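Local coordinates for protein probable glucarate dehydratase (Mycobacterium smegmatis str. MC2 155, PDB 3VDG) that probably dehydrates glucarate or a related acid sugar, as a metal-dependent lyase of the enolase superfamily, at residues A[28-42]-A[54-67]. Numbering follows the deposited sequence.
Sequences IRITGARVTPVAFAD and PYALRAVIQLDTDA
R34 and D64 form a bidentate, side-on salt bridge, NE to OD2 and NH2 to OD1, both at 2.9 Å and both on syn lone pairs; a bend at chi3 (-78°) brings the guanidinium nearly coplanar with the carboxylate. The amide of Q62 stacks over one guanidinium face, its OE1 3.7 Å from R34 NH1. D64 OD1 also accepts a hydrogen bond from T70, and Q62 NE2 hydrogen-bonds E407. Water 3 joins Q62 OE1, R34 O and T36 OG1. Just beyond the bulge at T31 and G32, R29 N hydrogen-bonds D66 OD1 (3.1 Å) from above the carboxylate plane, and water 1 bridges R29 NE to D66 OD2. These two antiparallel strands belong to the three-stranded sheet of the N-terminal capping domain of the enolase fold; the classic bulge sets T31 N and G32 O to bond the backbone of D64. A56 CB sits over one face of the F40 ring, a CH-pi contact 4.0 Å from the centroid, and R58 CG lies at the ring edge, 3.5 Å from F40 CE1. The R58 guanidinium turns off to E74 and S351. On the face carrying A33, V35, A59 and L63, V35 CG1 packs on A59 CB and I30 CG2 on L63 CD1 (3.7 Å), against helices 79-92 and 131-151.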
ATOM      1  N   ILE A  28      17.414 -16.925   4.031  1.00 17.73           N
ATOM      2  CA  ILE A  28      16.430 -18.017   4.010  1.00 16.29           C
ATOM      3  C   ILE A  28      15.670 -17.957   2.694  1.00 20.41           C
ATOM      4  O   ILE A  28      14.948 -17.002   2.408  1.00 21.62           O
ATOM      5  CB  ILE A  28      15.478 -17.987   5.221  1.00 22.93           C
ATOM      6  CG1 ILE A  28      14.329 -18.997   5.033  1.00 18.56           C
ATOM      7  CG2 ILE A  28      14.979 -16.571   5.506  1.00 23.51           C
ATOM      8  CD1 ILE A  28      13.546 -19.193   6.314  1.00 22.40           C
ATOM      9  N   ARG A  29      15.871 -18.966   1.872  1.00 18.00           N
ATOM     10  CA  ARG A  29      15.434 -18.888   0.506  1.00 20.28           C
ATOM     11  C   ARG A  29      14.692 -20.158   0.098  1.00 21.54           C
ATOM     12  O   ARG A  29      14.786 -21.205   0.755  1.00 22.61           O
ATOM     13  CB  ARG A  29      16.620 -18.592  -0.422  1.00 23.56           C
ATOM     14  CG  ARG A  29      17.739 -19.633  -0.378  1.00 29.10           C
ATOM     15  CD  ARG A  29      17.460 -20.773  -1.352  1.00 29.57           C
ATOM     16  NE  ARG A  29      18.600 -21.685  -1.477  1.00 27.17           N
ATOM     17  CZ  ARG A  29      18.674 -22.671  -2.364  1.00 30.92           C
ATOM     18  NH1 ARG A  29      17.679 -22.881  -3.229  1.00 25.72           N
ATOM     19  NH2 ARG A  29      19.761 -23.427  -2.420  1.00 32.75           N
ATOM     20  N   ILE A  30      13.953 -20.049  -0.988  1.00 22.22           N
ATOM     21  CA  ILE A  30      13.068 -21.107  -1.428  1.00 23.59           C
ATOM     22  C   ILE A  30      13.869 -22.221  -2.105  1.00 20.84           C
ATOM     23  O   ILE A  30      14.725 -21.937  -2.950  1.00 21.96           O
ATOM     24  CB  ILE A  30      12.051 -20.524  -2.437  1.00 21.48           C
ATOM     25  CG1 ILE A  30      11.124 -19.528  -1.710  1.00 19.81           C
ATOM     26  CG2 ILE A  30      11.280 -21.652  -3.137  1.00 18.64           C
ATOM     27  CD1 ILE A  30      10.399 -18.562  -2.645  1.00 18.72           C
ATOM     28  N   THR A  31      13.578 -23.474  -1.745  1.00 21.63           N
ATOM     29  CA  THR A  31      14.222 -24.615  -2.395  1.00 25.50           C
ATOM     30  C   THR A  31      13.256 -25.346  -3.337  1.00 33.67           C
ATOM     31  O   THR A  31      13.673 -26.080  -4.216  1.00 25.65           O
ATOM     32  CB  THR A  31      14.793 -25.604  -1.366  1.00 31.96           C
ATOM     33  OG1 THR A  31      13.756 -25.997  -0.463  1.00 25.95           O
ATOM     34  CG2 THR A  31      15.961 -24.959  -0.578  1.00 27.29           C
ATOM     35  N   GLY A  32      11.959 -25.121  -3.172  1.00 23.62           N
ATOM     36  CA  GLY A  32      10.970 -25.805  -4.000  1.00 23.29           C
ATOM     37  C   GLY A  32       9.579 -25.564  -3.451  1.00 26.91           C
ATOM     38  O   GLY A  32       9.426 -24.976  -2.379  1.00 24.14           O
ATOM     39  N   ALA A  33       8.564 -25.983  -4.205  1.00 23.58           N
ATOM     40  CA  ALA A  33       7.189 -25.947  -3.727  1.00 26.93           C
ATOM     41  C   ALA A  33       6.491 -27.247  -4.096  1.00 33.38           C
ATOM     42  O   ALA A  33       6.670 -27.775  -5.194  1.00 29.38           O
ATOM     43  CB  ALA A  33       6.446 -24.781  -4.339  1.00 21.22           C
ATOM     44  N   ARG A  34       5.706 -27.762  -3.166  1.00 21.19           N
ATOM     45  CA  ARG A  34       4.833 -28.904  -3.414  1.00 24.39           C
ATOM     46  C   ARG A  34       3.406 -28.368  -3.545  1.00 28.41           C
ATOM     47  O   ARG A  34       2.899 -27.742  -2.618  1.00 26.89           O
ATOM     48  CB  ARG A  34       4.921 -29.870  -2.230  1.00 25.84           C
ATOM     49  CG  ARG A  34       6.293 -30.537  -2.130  1.00 28.40           C
ATOM     50  CD  ARG A  34       6.446 -31.266  -0.815  1.00 32.86           C
ATOM     51  NE  ARG A  34       6.723 -30.353   0.287  1.00 31.61           N
ATOM     52  CZ  ARG A  34       6.411 -30.623   1.550  1.00 31.05           C
ATOM     53  NH1 ARG A  34       5.813 -31.765   1.852  1.00 29.88           N
ATOM     54  NH2 ARG A  34       6.689 -29.764   2.512  1.00 28.76           N
ATOM     55  N   VAL A  35       2.790 -28.585  -4.703  1.00 24.57           N
ATOM     56  CA  VAL A  35       1.410 -28.164  -4.966  1.00 25.00           C
ATOM     57  C   VAL A  35       0.492 -29.399  -4.949  1.00 25.34           C
ATOM     58  O   VAL A  35       0.680 -30.316  -5.743  1.00 25.04           O
ATOM     59  CB  VAL A  35       1.289 -27.471  -6.344  1.00 24.61           C
ATOM     60  CG1 VAL A  35      -0.145 -26.984  -6.579  1.00 23.05           C
ATOM     61  CG2 VAL A  35       2.282 -26.327  -6.460  1.00 23.54           C
ATOM     62  N   THR A  36      -0.484 -29.424  -4.044  1.00 23.84           N
ATOM     63  CA  THR A  36      -1.369 -30.577  -3.878  1.00 22.90           C
ATOM     64  C   THR A  36      -2.822 -30.178  -4.137  1.00 27.37           C
ATOM     65  O   THR A  36      -3.431 -29.479  -3.322  1.00 22.11           O
ATOM     66  CB  THR A  36      -1.290 -31.138  -2.438  1.00 25.12           C
ATOM     67  OG1 THR A  36       0.076 -31.404  -2.106  1.00 26.58           O
ATOM     68  CG2 THR A  36      -2.093 -32.440  -2.301  1.00 23.64           C
ATOM     69  N   PRO A  37      -3.394 -30.630  -5.265  1.00 24.83           N
ATOM     70  CA  PRO A  37      -4.826 -30.341  -5.455  1.00 26.93           C
ATOM     71  C   PRO A  37      -5.687 -31.192  -4.515  1.00 28.29           C
ATOM     72  O   PRO A  37      -5.365 -32.350  -4.263  1.00 26.75           O
ATOM     73  CB  PRO A  37      -5.067 -30.649  -6.954  1.00 25.93           C
ATOM     74  CG  PRO A  37      -3.898 -31.462  -7.406  1.00 36.04           C
ATOM     75  CD  PRO A  37      -2.757 -31.259  -6.440  1.00 27.90           C
ATOM     76  N   VAL A  38      -6.736 -30.602  -3.946  1.00 23.67           N
ATOM     77  CA  VAL A  38      -7.634 -31.311  -3.045  1.00 22.39           C
ATOM     78  C   VAL A  38      -9.081 -31.062  -3.468  1.00 26.05           C
ATOM     79  O   VAL A  38      -9.358 -30.117  -4.212  1.00 23.62           O
ATOM     80  CB  VAL A  38      -7.450 -30.837  -1.594  1.00 26.42           C
ATOM     81  CG1 VAL A  38      -6.020 -31.133  -1.131  1.00 22.64           C
ATOM     82  CG2 VAL A  38      -7.772 -29.341  -1.480  1.00 21.36           C
ATOM     83  N   ALA A  39     -10.002 -31.902  -3.000  1.00 24.42           N
ATOM     84  CA  ALA A  39     -11.434 -31.691  -3.263  1.00 25.31           C
ATOM     85  C   ALA A  39     -12.199 -32.014  -1.995  1.00 24.91           C
ATOM     86  O   ALA A  39     -11.861 -32.951  -1.268  1.00 26.23           O
ATOM     87  CB  ALA A  39     -11.911 -32.552  -4.439  1.00 24.71           C
ATOM     88  N   PHE A  40     -13.212 -31.211  -1.704  1.00 22.17           N
ATOM     89  CA  PHE A  40     -14.029 -31.416  -0.527  1.00 25.12           C
ATOM     90  C   PHE A  40     -15.504 -31.234  -0.889  1.00 27.29           C
ATOM     91  O   PHE A  40     -15.830 -30.473  -1.788  1.00 25.77           O
ATOM     92  CB  PHE A  40     -13.614 -30.452   0.599  1.00 23.56           C
ATOM     93  CG  PHE A  40     -13.550 -29.002   0.179  1.00 25.49           C
ATOM     94  CD1 PHE A  40     -12.417 -28.491  -0.425  1.00 24.48           C
ATOM     95  CD2 PHE A  40     -14.611 -28.142   0.429  1.00 23.77           C
ATOM     96  CE1 PHE A  40     -12.351 -27.160  -0.801  1.00 22.49           C
ATOM     97  CE2 PHE A  40     -14.547 -26.803   0.052  1.00 26.67           C
ATOM     98  CZ  PHE A  40     -13.413 -26.316  -0.565  1.00 24.10           C
ATOM     99  N   ALA A  41     -16.372 -31.951  -0.186  1.00 25.31           N
ATOM    100  CA  ALA A  41     -17.814 -31.949  -0.445  1.00 29.21           C
ATOM    101  C   ALA A  41     -18.438 -30.573  -0.332  1.00 34.58           C
ATOM    102  O   ALA A  41     -18.133 -29.791   0.588  1.00 27.86           O
ATOM    103  CB  ALA A  41     -18.537 -32.918   0.484  1.00 31.00           C
ATOM    104  N   ASP A  42     -19.343 -30.304  -1.267  1.00 23.06           N
ATOM    105  CA  ASP A  42     -20.034 -29.007  -1.355  1.00 24.86           C
ATOM    106  C   ASP A  42     -21.487 -29.332  -1.698  1.00 29.48           C
ATOM    107  O   ASP A  42     -21.734 -30.193  -2.552  1.00 24.64           O
ATOM    108  CB  ASP A  42     -19.429 -28.203  -2.511  1.00 22.23           C
ATOM    109  CG  ASP A  42     -19.686 -26.688  -2.397  1.00 41.25           C
ATOM    110  OD1 ASP A  42     -20.048 -26.200  -1.298  1.00 32.50           O
ATOM    111  OD2 ASP A  42     -19.490 -25.981  -3.414  1.00 31.08           O
ATOM    112  N   PRO A  54     -20.587 -31.238  -6.762  1.00 24.77           N
ATOM    113  CA  PRO A  54     -20.563 -31.946  -5.464  1.00 28.43           C
ATOM    114  C   PRO A  54     -19.216 -31.883  -4.721  1.00 23.68           C
ATOM    115  O   PRO A  54     -19.157 -32.193  -3.528  1.00 25.53           O
ATOM    116  CB  PRO A  54     -20.892 -33.404  -5.829  1.00 28.41           C
ATOM    117  CG  PRO A  54     -20.808 -33.491  -7.315  1.00 30.70           C
ATOM    118  CD  PRO A  54     -20.990 -32.110  -7.873  1.00 26.13           C
ATOM    119  N   TYR A  55     -18.147 -31.545  -5.430  1.00 25.91           N
ATOM    120  CA  TYR A  55     -16.874 -31.213  -4.779  1.00 25.20           C
ATOM    121  C   TYR A  55     -16.339 -29.885  -5.292  1.00 24.20           C
ATOM    122  O   TYR A  55     -16.397 -29.588  -6.496  1.00 25.95           O
ATOM    123  CB  TYR A  55     -15.830 -32.298  -5.015  1.00 22.03           C
ATOM    124  CG  TYR A  55     -16.296 -33.618  -4.498  1.00 27.17           C
ATOM    125  CD1 TYR A  55     -16.038 -33.993  -3.186  1.00 26.66           C
ATOM    126  CD2 TYR A  55     -17.055 -34.469  -5.299  1.00 29.43           C
ATOM    127  CE1 TYR A  55     -16.488 -35.204  -2.687  1.00 32.74           C
ATOM    128  CE2 TYR A  55     -17.513 -35.683  -4.809  1.00 35.80           C
ATOM    129  CZ  TYR A  55     -17.234 -36.036  -3.503  1.00 42.60           C
ATOM    130  OH  TYR A  55     -17.678 -37.229  -3.004  1.00 42.84           O
ATOM    131  N   ALA A  56     -15.810 -29.101  -4.361  1.00 23.86           N
ATOM    132  CA  ALA A  56     -15.100 -27.870  -4.675  1.00 23.48           C
ATOM    133  C   ALA A  56     -13.605 -28.222  -4.711  1.00 25.51           C
ATOM    134  O   ALA A  56     -13.163 -29.086  -3.945  1.00 28.20           O
ATOM    135  CB  ALA A  56     -15.374 -26.841  -3.587  1.00 21.40           C
ATOM    136  N   LEU A  57     -12.841 -27.561  -5.581  1.00 22.84           N
ATOM    137  CA  LEU A  57     -11.397 -27.847  -5.736  1.00 23.03           C
ATOM    138  C   LEU A  57     -10.519 -26.717  -5.191  1.00 26.22           C
ATOM    139  O   LEU A  57     -10.839 -25.549  -5.380  1.00 22.34           O
ATOM    140  CB  LEU A  57     -11.053 -28.003  -7.221  1.00 23.16           C
ATOM    141  CG  LEU A  57     -11.876 -28.962  -8.079  1.00 26.50           C
ATOM    142  CD1 LEU A  57     -11.360 -28.912  -9.518  1.00 25.91           C
ATOM    143  CD2 LEU A  57     -11.855 -30.365  -7.516  1.00 28.43           C
ATOM    144  N   ARG A  58      -9.417 -27.056  -4.524  1.00 23.27           N
ATOM    145  CA  ARG A  58      -8.398 -26.057  -4.134  1.00 18.71           C
ATOM    146  C   ARG A  58      -7.024 -26.686  -4.340  1.00 22.70           C
ATOM    147  O   ARG A  58      -6.915 -27.916  -4.489  1.00 22.55           O
ATOM    148  CB  ARG A  58      -8.561 -25.620  -2.675  1.00 18.30           C
ATOM    149  CG  ARG A  58      -9.944 -25.076  -2.339  1.00 21.15           C
ATOM    150  CD  ARG A  58     -10.187 -23.705  -2.944  1.00 22.17           C
ATOM    151  NE  ARG A  58      -9.530 -22.648  -2.167  1.00 18.74           N
ATOM    152  CZ  ARG A  58      -9.574 -21.372  -2.495  1.00 31.21           C
ATOM    153  NH1 ARG A  58     -10.246 -20.984  -3.589  1.00 20.04           N
ATOM    154  NH2 ARG A  58      -8.951 -20.484  -1.732  1.00 25.38           N
ATOM    155  N   ALA A  59      -5.991 -25.851  -4.415  1.00 20.71           N
ATOM    156  CA  ALA A  59      -4.609 -26.331  -4.487  1.00 20.21           C
ATOM    157  C   ALA A  59      -3.896 -25.819  -3.243  1.00 28.52           C
ATOM    158  O   ALA A  59      -3.985 -24.640  -2.903  1.00 24.27           O
ATOM    159  CB  ALA A  59      -3.916 -25.840  -5.755  1.00 18.66           C
ATOM    160  N   VAL A  60      -3.244 -26.725  -2.538  1.00 20.88           N
ATOM    161  CA  VAL A  60      -2.447 -26.379  -1.358  1.00 19.29           C
ATOM    162  C   VAL A  60      -1.003 -26.221  -1.782  1.00 20.27           C
ATOM    163  O   VAL A  60      -0.434 -27.105  -2.462  1.00 23.55           O
ATOM    164  CB  VAL A  60      -2.556 -27.476  -0.294  1.00 25.93           C
ATOM    165  CG1 VAL A  60      -1.522 -27.257   0.818  1.00 25.11           C
ATOM    166  CG2 VAL A  60      -3.981 -27.512   0.270  1.00 17.82           C
ATOM    167  N   ILE A  61      -0.413 -25.083  -1.419  1.00 17.02           N
ATOM    168  CA  ILE A  61       1.002 -24.821  -1.661  1.00 18.91           C
ATOM    169  C   ILE A  61       1.769 -25.032  -0.375  1.00 23.99           C
ATOM    170  O   ILE A  61       1.432 -24.460   0.659  1.00 20.51           O
ATOM    171  CB  ILE A  61       1.285 -23.380  -2.171  1.00 20.73           C
ATOM    172  CG1 ILE A  61       0.981 -23.250  -3.666  1.00 26.64           C
ATOM    173  CG2 ILE A  61       2.761 -23.021  -2.007  1.00 24.49           C
ATOM    174  CD1 ILE A  61      -0.486 -23.317  -4.000  1.00 29.66           C
ATOM    175  N   GLN A  62       2.792 -25.879  -0.442  1.00 19.01           N
ATOM    176  CA  GLN A  62       3.746 -26.016   0.661  1.00 20.39           C
ATOM    177  C   GLN A  62       5.053 -25.488   0.101  1.00 25.82           C
ATOM    178  O   GLN A  62       5.612 -26.049  -0.852  1.00 21.82           O
ATOM    179  CB  GLN A  62       3.875 -27.477   1.101  1.00 18.85           C
ATOM    180  CG  GLN A  62       2.777 -27.929   2.057  1.00 20.77           C
ATOM    181  CD  GLN A  62       2.749 -29.443   2.236  1.00 26.65           C
ATOM    182  OE1 GLN A  62       2.550 -30.183   1.274  1.00 25.77           O
ATOM    183  NE2 GLN A  62       2.948 -29.902   3.465  1.00 24.95           N
ATOM    184  N   LEU A  63       5.509 -24.361   0.639  1.00 20.65           N
ATOM    185  CA  LEU A  63       6.662 -23.681   0.064  1.00 18.08           C
ATOM    186  C   LEU A  63       7.844 -24.003   0.977  1.00 18.24           C
ATOM    187  O   LEU A  63       7.853 -23.609   2.140  1.00 22.22           O
ATOM    188  CB  LEU A  63       6.411 -22.166   0.009  1.00 20.19           C
ATOM    189  CG  LEU A  63       7.571 -21.349  -0.560  1.00 23.24           C
ATOM    190  CD1 LEU A  63       7.693 -21.628  -2.046  1.00 19.67           C
ATOM    191  CD2 LEU A  63       7.402 -19.849  -0.325  1.00 18.88           C
ATOM    192  N   ASP A  64       8.824 -24.729   0.441  1.00 23.12           N
ATOM    193  CA  ASP A  64       9.955 -25.238   1.221  1.00 21.44           C
ATOM    194  C   ASP A  64      11.187 -24.338   1.111  1.00 20.43           C
ATOM    195  O   ASP A  64      11.444 -23.760   0.053  1.00 23.47           O
ATOM    196  CB  ASP A  64      10.290 -26.649   0.732  1.00 23.34           C
ATOM    197  CG  ASP A  64       9.119 -27.615   0.927  1.00 29.54           C
ATOM    198  OD1 ASP A  64       8.505 -27.587   2.014  1.00 32.58           O
ATOM    199  OD2 ASP A  64       8.806 -28.390   0.000  1.00 28.82           O
ATOM    200  N   THR A  65      11.948 -24.228   2.200  1.00 22.34           N
ATOM    201  CA  THR A  65      13.114 -23.329   2.247  1.00 25.08           C
ATOM    202  C   THR A  65      14.368 -24.072   2.725  1.00 30.92           C
ATOM    203  O   THR A  65      14.276 -25.162   3.289  1.00 24.44           O
ATOM    204  CB  THR A  65      12.895 -22.158   3.227  1.00 24.22           C
ATOM    205  OG1 THR A  65      12.802 -22.676   4.562  1.00 22.56           O
ATOM    206  CG2 THR A  65      11.625 -21.370   2.884  1.00 19.87           C
ATOM    207  N   ASP A  66      15.534 -23.454   2.553  1.00 25.68           N
ATOM    208  CA  ASP A  66      16.781 -24.103   2.968  1.00 29.59           C
ATOM    209  C   ASP A  66      16.962 -24.048   4.482  1.00 30.85           C
ATOM    210  O   ASP A  66      17.900 -24.632   5.017  1.00 36.00           O
ATOM    211  CB  ASP A  66      17.998 -23.506   2.236  1.00 27.00           C
ATOM    212  CG  ASP A  66      18.201 -22.013   2.539  1.00 38.97           C
ATOM    213  OD1 ASP A  66      17.302 -21.370   3.134  1.00 27.64           O
ATOM    214  OD2 ASP A  66      19.280 -21.480   2.195  1.00 29.50           O
ATOM    215  N   ALA A  67      16.059 -23.359   5.176  1.00 28.14           N
ATOM    216  CA  ALA A  67      16.044 -23.370   6.643  1.00 26.81           C
ATOM    217  C   ALA A  67      15.206 -24.545   7.162  1.00 31.70           C
ATOM    218  O   ALA A  67      15.046 -24.722   8.366  1.00 30.11           O
ATOM    219  CB  ALA A  67      15.479 -22.060   7.178  1.00 23.38           C
TER
HETATM  220  O   HOH W   1      21.088 -22.114  -0.026  1.00 44.71           O
HETATM  221  O   HOH W   2      14.338 -27.742   1.419  1.00 43.93           O
HETATM  222  O   HOH W   3       1.222 -29.313  -0.996  1.00 24.42           O